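Local structure of sulfite dehydrogenase (Paracoccus pantotrophus, 2XTS) at residues M185-D190 with V214-E219; A116-A121 with N221-W226. The protein probably oxidises protein-bound sulfane sulfur in the bacterial Sox pathway, using a molybdenum-molybdopterin centre and passing the electrons on to heme c. One frame throughout, in Å; residues are numbered along the deposited sequence.

Contact 1. Residues M185-D190 with V214-E219; sequences MEKVMD and VVPGWE. With CO (cobalt (II) ion), chain G.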
ATOM      1  N   MET A 185      12.712  19.616  21.119  1.00  9.70           N
ATOM      2  CA  MET A 185      13.819  19.232  20.245  1.00 11.02           C
ATOM      3  C   MET A 185      14.209  17.762  20.424  1.00 10.11           C
ATOM      4  O   MET A 185      14.605  17.120  19.473  1.00 10.91           O
ATOM      5  CB  MET A 185      15.037  20.142  20.488  1.00 12.23           C
ATOM      6  CG  MET A 185      16.095  20.159  19.382  1.00 17.07           C
ATOM      7  SD  MET A 185      15.478  20.556  17.714  1.00 23.21           S
ATOM      8  CE  MET A 185      14.568  22.052  17.990  1.00 22.95           C
ATOM      9  N   GLU A 186      14.029  17.192  21.604  1.00 10.25           N
ATOM     10  CA  GLU A 186      14.359  15.782  21.797  1.00 11.26           C
ATOM     11  C   GLU A 186      13.572  14.848  20.872  1.00 10.55           C
ATOM     12  O   GLU A 186      14.101  13.891  20.336  1.00 11.85           O
ATOM     13  CB  GLU A 186      14.140  15.354  23.249  1.00 12.71           C
ATOM     14  CG  GLU A 186      14.624  13.943  23.542  1.00 17.16           C
ATOM     15  CD  GLU A 186      14.402  13.497  24.981  1.00 23.09           C
ATOM     16  OE1 GLU A 186      13.800  14.242  25.791  1.00 26.65           O
ATOM     17  OE2 GLU A 186      14.842  12.382  25.304  1.00 28.71           O
ATOM     18  N   LYS A 187      12.304  15.149  20.662  1.00  9.85           N
ATOM     19  CA  LYS A 187      11.505  14.337  19.754  1.00  8.84           C
ATOM     20  C   LYS A 187      11.922  14.553  18.309  1.00  9.32           C
ATOM     21  O   LYS A 187      12.063  13.604  17.539  1.00  8.96           O
ATOM     22  CB  LYS A 187      10.013  14.635  19.931  1.00  9.30           C
ATOM     23  CG  LYS A 187       9.090  13.893  18.937  1.00  8.78           C
ATOM     24  CD  LYS A 187       9.152  12.385  19.098  1.00  8.55           C
ATOM     25  CE  LYS A 187       8.106  11.662  18.257  1.00  8.73           C
ATOM     26  NZ  LYS A 187       8.263  10.185  18.267  1.00  9.40           N
ATOM     27  N   VAL A 188      12.086  15.810  17.939  1.00  9.60           N
ATOM     28  CA  VAL A 188      12.538  16.170  16.597  1.00 10.20           C
ATOM     29  C   VAL A 188      13.779  15.388  16.196  1.00 10.38           C
ATOM     30  O   VAL A 188      13.868  14.875  15.085  1.00 12.17           O
ATOM     31  CB  VAL A 188      12.851  17.703  16.528  1.00 10.75           C
ATOM     32  CG1 VAL A 188      13.539  18.090  15.225  1.00 12.23           C
ATOM     33  CG2 VAL A 188      11.581  18.547  16.759  1.00 12.13           C
ATOM     34  N   MET A 189      14.750  15.360  17.101  1.00 11.29           N
ATOM     35  CA  MET A 189      16.036  14.745  16.839  1.00 12.19           C
ATOM     36  C   MET A 189      16.012  13.232  16.907  1.00 12.98           C
ATOM     37  O   MET A 189      16.981  12.586  16.498  1.00 15.02           O
ATOM     38  CB  MET A 189      17.066  15.303  17.818  1.00 12.52           C
ATOM     39  CG  MET A 189      17.370  16.761  17.600  1.00 13.83           C
ATOM     40  SD  MET A 189      17.958  17.175  15.945  1.00 18.02           S
ATOM     41  CE  MET A 189      19.629  16.522  15.969  1.00 21.49           C
ATOM     42  N   ASP A 190      14.931  12.656  17.429  1.00 12.47           N
ATOM     43  CA  ASP A 190      14.779  11.205  17.568  1.00 12.80           C
ATOM     44  C   ASP A 190      14.291  10.616  16.229  1.00 12.35           C
ATOM     45  O   ASP A 190      15.108  10.091  15.468  1.00 14.40           O
ATOM     46  CB  ASP A 190      13.842  10.902  18.749  1.00 13.82           C
ATOM     47  CG  ASP A 190      13.575   9.417  18.952  1.00 16.26           C
ATOM     48  OD1 ASP A 190      14.090   8.565  18.189  1.00 21.25           O
ATOM     49  OD2 ASP A 190      12.794   9.117  19.879  1.00 20.89           O
ATOM     50  N   VAL A 214       6.006  13.198   9.604  1.00  6.80           N
ATOM     51  CA  VAL A 214       5.652  11.903  10.176  1.00  6.86           C
ATOM     52  C   VAL A 214       6.244  11.913  11.581  1.00  7.07           C
ATOM     53  O   VAL A 214       7.458  12.145  11.751  1.00  7.31           O
ATOM     54  CB  VAL A 214       6.170  10.726   9.312  1.00  7.45           C
ATOM     55  CG1 VAL A 214       6.058   9.414  10.058  1.00  8.40           C
ATOM     56  CG2 VAL A 214       5.377  10.693   8.033  1.00  8.94           C
ATOM     57  N   VAL A 215       5.377  11.745  12.595  1.00  6.67           N
ATOM     58  CA  VAL A 215       5.742  11.932  14.018  1.00  7.10           C
ATOM     59  C   VAL A 215       5.363  10.661  14.784  1.00  6.77           C
ATOM     60  O   VAL A 215       4.267  10.561  15.348  1.00  7.15           O
ATOM     61  CB  VAL A 215       5.016  13.170  14.603  1.00  6.85           C
ATOM     62  CG1 VAL A 215       5.593  13.513  15.975  1.00  7.90           C
ATOM     63  CG2 VAL A 215       5.072  14.369  13.610  1.00  7.78           C
ATOM     64  N   PRO A 216       6.227   9.644  14.744  1.00  6.67           N
ATOM     65  CA  PRO A 216       5.805   8.327  15.192  1.00  6.78           C
ATOM     66  C   PRO A 216       5.254   8.302  16.621  1.00  6.84           C
ATOM     67  O   PRO A 216       5.861   8.809  17.564  1.00  7.36           O
ATOM     68  CB  PRO A 216       7.058   7.498  15.049  1.00  7.85           C
ATOM     69  CG  PRO A 216       7.732   8.122  13.883  1.00  8.05           C
ATOM     70  CD  PRO A 216       7.548   9.576  14.102  1.00  7.81           C
ATOM     71  N   GLY A 217       4.059   7.751  16.737  1.00  7.09           N
ATOM     72  CA  GLY A 217       3.417   7.568  18.018  1.00  7.17           C
ATOM     73  C   GLY A 217       2.652   8.762  18.550  1.00  6.21           C
ATOM     74  O   GLY A 217       1.994   8.643  19.582  1.00  7.36           O
ATOM     75  N   TRP A 218       2.765   9.910  17.891  1.00  6.27           N
ATOM     76  CA  TRP A 218       2.194  11.160  18.378  1.00  6.66           C
ATOM     77  C   TRP A 218       0.920  11.515  17.601  1.00  6.36           C
ATOM     78  O   TRP A 218       0.714  11.077  16.455  1.00  6.97           O
ATOM     79  CB  TRP A 218       3.227  12.283  18.305  1.00  6.79           C
ATOM     80  CG  TRP A 218       4.274  12.230  19.375  1.00  6.95           C
ATOM     81  CD1 TRP A 218       4.621  11.137  20.115  1.00  7.74           C
ATOM     82  CD2 TRP A 218       5.068  13.319  19.872  1.00  6.90           C
ATOM     83  NE1 TRP A 218       5.582  11.483  21.033  1.00  8.00           N
ATOM     84  CE2 TRP A 218       5.875  12.811  20.900  1.00  7.69           C
ATOM     85  CE3 TRP A 218       5.157  14.673  19.557  1.00  8.18           C
ATOM     86  CZ2 TRP A 218       6.739  13.624  21.626  1.00  8.27           C
ATOM     87  CZ3 TRP A 218       6.002  15.477  20.277  1.00  9.00           C
ATOM     88  CH2 TRP A 218       6.793  14.954  21.291  1.00  8.64           C
ATOM     89  N   GLU A 219       0.037  12.261  18.255  1.00  6.07           N
ATOM     90  CA  GLU A 219      -1.273  12.575  17.742  1.00  5.76           C
ATOM     91  C   GLU A 219      -1.210  13.155  16.354  1.00  5.41           C
ATOM     92  O   GLU A 219      -0.335  13.950  16.013  1.00  6.17           O
ATOM     93  CB  GLU A 219      -2.006  13.501  18.740  1.00  5.71           C
ATOM     94  CG  GLU A 219      -1.449  14.920  18.829  1.00  6.30           C
ATOM     95  CD  GLU A 219      -1.975  15.736  20.008  1.00  6.99           C
ATOM     96  OE1 GLU A 219      -2.801  15.211  20.787  1.00  6.69           O
ATOM     97  OE2 GLU A 219      -1.533  16.905  20.158  1.00  7.47           O
TER
HETATM   98 CO    CO G1431      -3.113  15.417  22.828  0.75  2.59          CO
HETATM   99  O   HOH W   1      -2.218  17.372  22.688  1.00  8.09           O
HETATM  100  O   HOH W   2      -5.056  16.270  22.835  1.00  7.98           O

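Contact 2. Residues A116-A121 with N221-W226; sequences AFCECA and NMWVKW. With MTE (phosphonic acidmono-(2-amino-5,6-dimercapto-4-oxo-3,7,8a,9,10,10a-hexahydro-4H-8-oxa-1,3,9,10-tetraaza-anthracen-7-ylmethyl)ester), chain E; 2MO (molybdenum (IV)oxide), chain F.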
ATOM      1  N   ALA A 116       4.343   3.702  10.276  1.00  7.35           N
ATOM      2  CA  ALA A 116       3.758   4.353  11.438  1.00  7.13           C
ATOM      3  C   ALA A 116       2.311   4.643  11.244  1.00  6.59           C
ATOM      4  O   ALA A 116       1.884   5.053  10.159  1.00  7.62           O
ATOM      5  CB  ALA A 116       4.494   5.665  11.732  1.00  8.62           C
ATOM      6  N   PHE A 117       1.562   4.522  12.339  1.00  5.94           N
ATOM      7  CA  PHE A 117       0.182   4.902  12.318  1.00  6.14           C
ATOM      8  C   PHE A 117       0.029   6.399  12.583  1.00  5.44           C
ATOM      9  O   PHE A 117       0.708   6.980  13.448  1.00  6.35           O
ATOM     10  CB  PHE A 117      -0.656   4.086  13.342  1.00  6.13           C
ATOM     11  CG  PHE A 117      -0.421   4.448  14.800  1.00  5.98           C
ATOM     12  CD1 PHE A 117      -1.042   5.552  15.381  1.00  6.37           C
ATOM     13  CD2 PHE A 117       0.425   3.683  15.588  1.00  6.40           C
ATOM     14  CE1 PHE A 117      -0.819   5.879  16.708  1.00  6.50           C
ATOM     15  CE2 PHE A 117       0.646   4.023  16.880  1.00  6.35           C
ATOM     16  CZ  PHE A 117       0.042   5.127  17.445  1.00  7.18           C
ATOM     17  N   CYS A 118      -0.895   7.006  11.837  1.00  5.92           N
ATOM     18  CA  CYS A 118      -1.327   8.384  12.048  1.00  6.13           C
ATOM     19  C   CYS A 118      -2.748   8.302  12.578  1.00  5.21           C
ATOM     20  O   CYS A 118      -3.641   7.931  11.827  1.00  6.05           O
ATOM     21  CB  CYS A 118      -1.295   9.154  10.734  1.00  5.77           C
ATOM     22  SG  CYS A 118      -1.856  10.857  10.877  1.00  8.16           S
ATOM     23  N   GLU A 119      -2.926   8.533  13.884  1.00  6.38           N
ATOM     24  CA  GLU A 119      -4.231   8.478  14.520  1.00  6.73           C
ATOM     25  C   GLU A 119      -4.619   9.884  14.942  1.00  5.85           C
ATOM     26  O   GLU A 119      -3.903  10.534  15.704  1.00  7.54           O
ATOM     27  CB  GLU A 119      -4.267   7.539  15.717  1.00  7.02           C
ATOM     28  CG  GLU A 119      -5.659   7.416  16.301  1.00  6.44           C
ATOM     29  CD  GLU A 119      -5.779   6.515  17.515  1.00  8.08           C
ATOM     30  OE1 GLU A 119      -4.753   6.228  18.179  1.00  8.54           O
ATOM     31  OE2 GLU A 119      -6.947   6.131  17.792  1.00  8.40           O
ATOM     32  N   CYS A 120      -5.752  10.361  14.453  1.00  6.40           N
ATOM     33  CA  CYS A 120      -6.244  11.660  14.914  1.00  6.70           C
ATOM     34  C   CYS A 120      -6.480  11.611  16.431  1.00  7.34           C
ATOM     35  O   CYS A 120      -6.986  10.645  16.959  1.00  7.39           O
ATOM     36  CB  CYS A 120      -7.545  11.984  14.209  1.00  7.33           C
ATOM     37  SG  CYS A 120      -8.181  13.644  14.590  1.00  8.21           S
ATOM     38  N   ALA A 121      -6.093  12.684  17.108  1.00  7.88           N
ATOM     39  CA  ALA A 121      -6.303  12.818  18.532  1.00  7.79           C
ATOM     40  C   ALA A 121      -7.757  12.577  18.899  1.00  7.28           C
ATOM     41  O   ALA A 121      -8.052  12.082  20.006  1.00  7.24           O
ATOM     42  CB  ALA A 121      -5.904  14.214  18.980  1.00  8.40           C
ATOM     43  N   ASN A 221      -2.632  15.432  14.683  1.00  5.73           N
ATOM     44  CA  ASN A 221      -2.525  16.860  14.425  1.00  5.51           C
ATOM     45  C   ASN A 221      -1.090  17.331  14.232  1.00  6.02           C
ATOM     46  O   ASN A 221      -0.854  18.310  13.514  1.00  6.97           O
ATOM     47  CB  ASN A 221      -3.222  17.673  15.524  1.00  5.81           C
ATOM     48  CG  ASN A 221      -3.237  19.157  15.212  1.00  6.21           C
ATOM     49  OD1 ASN A 221      -2.474  19.929  15.808  1.00  7.15           O
ATOM     50  ND2 ASN A 221      -4.009  19.555  14.207  1.00  7.82           N
ATOM     51  N   MET A 222      -0.134  16.655  14.842  1.00  6.53           N
ATOM     52  CA  MET A 222       1.234  17.103  14.755  0.50  6.73           C
ATOM     53  C   MET A 222       1.891  16.689  13.440  1.00  6.60           C
ATOM     54  O   MET A 222       2.985  17.147  13.139  1.00  6.49           O
ATOM     55  CB  MET A 222       1.986  16.618  15.966  0.50  6.27           C
ATOM     56  CG  MET A 222       1.370  17.134  17.253  0.50  5.55           C
ATOM     57  SD  MET A 222       2.279  16.555  18.707  0.50  4.24           S
ATOM     58  CE  MET A 222       3.571  17.778  18.828  0.50  5.33           C
ATOM     59  N   TRP A 223       1.211  15.835  12.660  1.00  6.39           N
ATOM     60  CA  TRP A 223       1.745  15.370  11.378  1.00  5.98           C
ATOM     61  C   TRP A 223       1.452  16.435  10.322  1.00  5.65           C
ATOM     62  O   TRP A 223       0.604  16.253   9.431  1.00  6.46           O
ATOM     63  CB  TRP A 223       1.140  14.010  11.003  1.00  6.15           C
ATOM     64  CG  TRP A 223       1.487  12.861  11.907  1.00  5.88           C
ATOM     65  CD1 TRP A 223       1.430  12.812  13.271  1.00  5.88           C
ATOM     66  CD2 TRP A 223       1.783  11.554  11.468  1.00  6.34           C
ATOM     67  NE1 TRP A 223       1.759  11.556  13.707  1.00  5.98           N
ATOM     68  CE2 TRP A 223       1.991  10.764  12.610  1.00  5.46           C
ATOM     69  CE3 TRP A 223       1.988  10.992  10.207  1.00  6.94           C
ATOM     70  CZ2 TRP A 223       2.340   9.429  12.532  1.00  7.45           C
ATOM     71  CZ3 TRP A 223       2.323   9.677  10.121  1.00  7.05           C
ATOM     72  CH2 TRP A 223       2.497   8.897  11.277  1.00  7.55           C
ATOM     73  N   VAL A 224       2.116  17.579  10.449  1.00  6.62           N
ATOM     74  CA  VAL A 224       1.829  18.753   9.640  1.00  6.43           C
ATOM     75  C   VAL A 224       1.990  18.404   8.144  1.00  6.17           C
ATOM     76  O   VAL A 224       3.045  17.930   7.712  1.00  7.38           O
ATOM     77  CB  VAL A 224       2.727  19.944  10.050  1.00  6.40           C
ATOM     78  CG1 VAL A 224       2.456  21.148   9.146  1.00  8.49           C
ATOM     79  CG2 VAL A 224       2.521  20.316  11.502  1.00  7.76           C
ATOM     80  N   LYS A 225       0.939  18.667   7.378  1.00  6.12           N
ATOM     81  CA  LYS A 225       0.912  18.415   5.942  1.00  5.67           C
ATOM     82  C   LYS A 225       1.308  19.663   5.154  1.00  6.45           C
ATOM     83  O   LYS A 225       1.158  20.799   5.614  1.00  7.10           O
ATOM     84  CB  LYS A 225      -0.495  17.957   5.546  1.00  6.70           C
ATOM     85  CG  LYS A 225      -0.847  16.598   6.045  1.00  4.90           C
ATOM     86  CD  LYS A 225      -2.218  16.104   5.587  1.00  6.38           C
ATOM     87  CE  LYS A 225      -3.386  16.856   6.181  1.00  6.53           C
ATOM     88  NZ  LYS A 225      -4.649  16.357   5.593  1.00  6.86           N
ATOM     89  N   TRP A 226       1.806  19.435   3.944  1.00  6.10           N
ATOM     90  CA  TRP A 226       2.230  20.524   3.058  1.00  6.18           C
ATOM     91  C   TRP A 226       3.207  21.423   3.809  1.00  6.46           C
ATOM     92  O   TRP A 226       3.110  22.644   3.772  1.00  6.85           O
ATOM     93  CB  TRP A 226       1.022  21.333   2.503  1.00  7.01           C
ATOM     94  CG  TRP A 226      -0.140  20.486   2.061  1.00  6.37           C
ATOM     95  CD1 TRP A 226      -0.197  19.761   0.912  1.00  6.70           C
ATOM     96  CD2 TRP A 226      -1.394  20.297   2.714  1.00  6.27           C
ATOM     97  NE1 TRP A 226      -1.400  19.114   0.815  1.00  6.62           N
ATOM     98  CE2 TRP A 226      -2.146  19.419   1.916  1.00  6.15           C
ATOM     99  CE3 TRP A 226      -1.969  20.800   3.875  1.00  5.90           C
ATOM    100  CZ2 TRP A 226      -3.415  18.990   2.277  1.00  6.67           C
ATOM    101  CZ3 TRP A 226      -3.236  20.393   4.221  1.00  6.27           C
ATOM    102  CH2 TRP A 226      -3.945  19.478   3.437  1.00  6.99           C
TER
HETATM  103  N1  MTE E 500      -1.541  19.727   8.377  1.00  1.84           N
HETATM  104  C2  MTE E 500      -1.991  20.865   7.861  1.00  1.98           C
HETATM  105  N2  MTE E 500      -1.124  21.670   7.209  1.00  2.25           N
HETATM  106  N3  MTE E 500      -3.286  21.227   7.945  1.00  1.71           N
HETATM  107  C4  MTE E 500      -4.221  20.463   8.580  1.00  1.99           C
HETATM  108  O4  MTE E 500      -5.403  20.864   8.604  1.00  2.29           O
HETATM  109  N5  MTE E 500      -4.612  18.391   9.941  1.00  2.13           N
HETATM  110  C6  MTE E 500      -3.888  17.594  10.903  1.00  2.15           C
HETATM  111  C7  MTE E 500      -2.677  16.863  10.344  1.00  0.97           C
HETATM  112  N8  MTE E 500      -1.848  17.775   9.601  1.00  0.67           N
HETATM  113  C9  MTE E 500      -3.796  19.222   9.195  1.00  1.89           C
HETATM  114  C10 MTE E 500      -2.372  18.890   9.068  1.00  2.16           C
HETATM  115  C1' MTE E 500      -4.768  16.594  11.631  1.00  1.65           C
HETATM  116  S1' MTE E 500      -5.860  17.176  12.868  1.00  2.47           S
HETATM  117  C2' MTE E 500      -4.672  15.262  11.406  1.00  1.29           C
HETATM  118  S2' MTE E 500      -5.529  14.109  12.351  1.00  2.44           S
HETATM  119  C3' MTE E 500      -3.750  14.762  10.315  1.00  1.67           C
HETATM  120  O3' MTE E 500      -3.140  15.800   9.529  1.00  1.77           O
HETATM  121  C4' MTE E 500      -4.524  13.901   9.335  1.00  2.01           C
HETATM  122  O4' MTE E 500      -3.628  13.363   8.353  1.00  2.04           O
HETATM  123  P   MTE E 500      -4.311  12.794   7.019  1.00  2.05           P
HETATM  124  O1P MTE E 500      -5.205  11.663   7.609  1.00  2.28           O
HETATM  125  O2P MTE E 500      -5.166  13.840   6.381  1.00  2.22           O
HETATM  126  O3P MTE E 500      -3.186  12.247   6.209  1.00  2.34           O
HETATM  127 MO   2MO F 501      -6.517  15.299  14.157  1.00  2.84          MO
HETATM  128  OT1 2MO F 501      -5.414  15.140  15.563  1.00  3.00           O
HETATM  129  OT2 2MO F 501      -8.046  16.470  14.513  1.00  3.23           O

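Contact 1. Residues M185-D190 with V214-E219
K187 lays its whole side chain along one face of the W218 indole, and the packing of its methylenes on the ring carries most of the contact. CG sits above the six-membered ring, 3.6 Å from its centroid and 16° off the ring normal, which meets the definition of a CH-pi contact. Further along, CE of K187 rides 3.6 Å from CE2 of W218, near the fusion of the two rings. The lysine CG is anti to the backbone N, but the chain bends at chi2 (63°), and this kink lays the remaining methylenes along the indole. V215 closes in from the loop, its CG1 3.9 Å from CE of K187.

The charged end makes two further kinds of interaction. NZ of K187 stands over the five-membered ring of W218, 4.3 Å from its centroid, a cation-pi arrangement. It also donates to the carbonyl O of P216 at 2.9 Å; the C=O...N angle of 143°, in the carbonyl plane, places the ammonium on a lone pair. D191, a little further along the chain, forms a salt bridge with the same nitrogen.

The acceptor lies in a type II beta turn, V215 to W218, closed by W218 N to V215 O at 3.0 Å, with G217 at the position of positive phi. The turn follows strand 212-214 of the molybdopterin-binding domain, and the contact ties it to the helix. With an alanine in place of W218, the lysine methylenes would probably lose their flat support and face a gap, although NZ would still be tied to P216 and D191.

Next to the turn, E219 binds the cobalt ion through OE1 at 2.1 Å, joined by T259 O, H369 NE2 and two waters.

Contact 2. Residues A116-A121 with N221-W226
The W223 indole has one face against C118: CB lies over the six-membered ring, 3.7 Å from its centroid and 9° off the normal, and SG over the five-membered ring at 4.1 Å, a sulfur-aromatic contact. The methyl of A116 meets the rim near the ring plane, while O of F117 approaches CZ2 of W223 obliquely at 3.1 Å. With SG anti to the backbone N of C118 (chi1 178°), CB and SG span both rings. NE1 of W223 is hydrogen-bonded to O of W218. The W226 ring presents its edge to N2 of the pterin.

Beyond W223 the chain reads the pterin with its backbone. W223, centre of an inverse gamma turn, accepts from N8 through its O; K225 gives its N to pterin N1 at 2.9 Å and an angle of 171°, and takes N2 on its O. The side chain of K225 reaches the phosphate, NZ to O2P at 2.7 Å.

The strand 112-119 leads to the metal: SG of C120 binds molybdenum at 2.4 Å, alongside the dithiolene sulfurs S1' and S2', the cysteine-plus-dithiolene ligation of the sulfite oxidase family. The backbone N of A121 donates to the molybdenum-bound oxygen OT1 at 3.0 Å; a weaker bond comes from N221. Thus the two segments jointly hold the cofactor, and the converging N-H groups would probably draw negative charge onto that oxygen.

Both contacts are buried and lie within the molybdopterin-binding domain, contact 2 nearer the centre of the chain at about 8 Å, contact 1 at about 16 Å, measured between centres. They draw on one loop between strands 212-214 and 227-233, its first part in contact 1 and its later part in contact 2. The two also touch directly, V215 CG2 packing against M222 O at 3.5 Å. Their chemistry differs with place: the helix-to-turn contact pairs a charged lysine with an aromatic face, whereas the strand-to-loop contact is apolar and sulfur-aromatic, beside molybdenum and pterin. E219, a cobalt ligand, packs its OE1 against A121 CB.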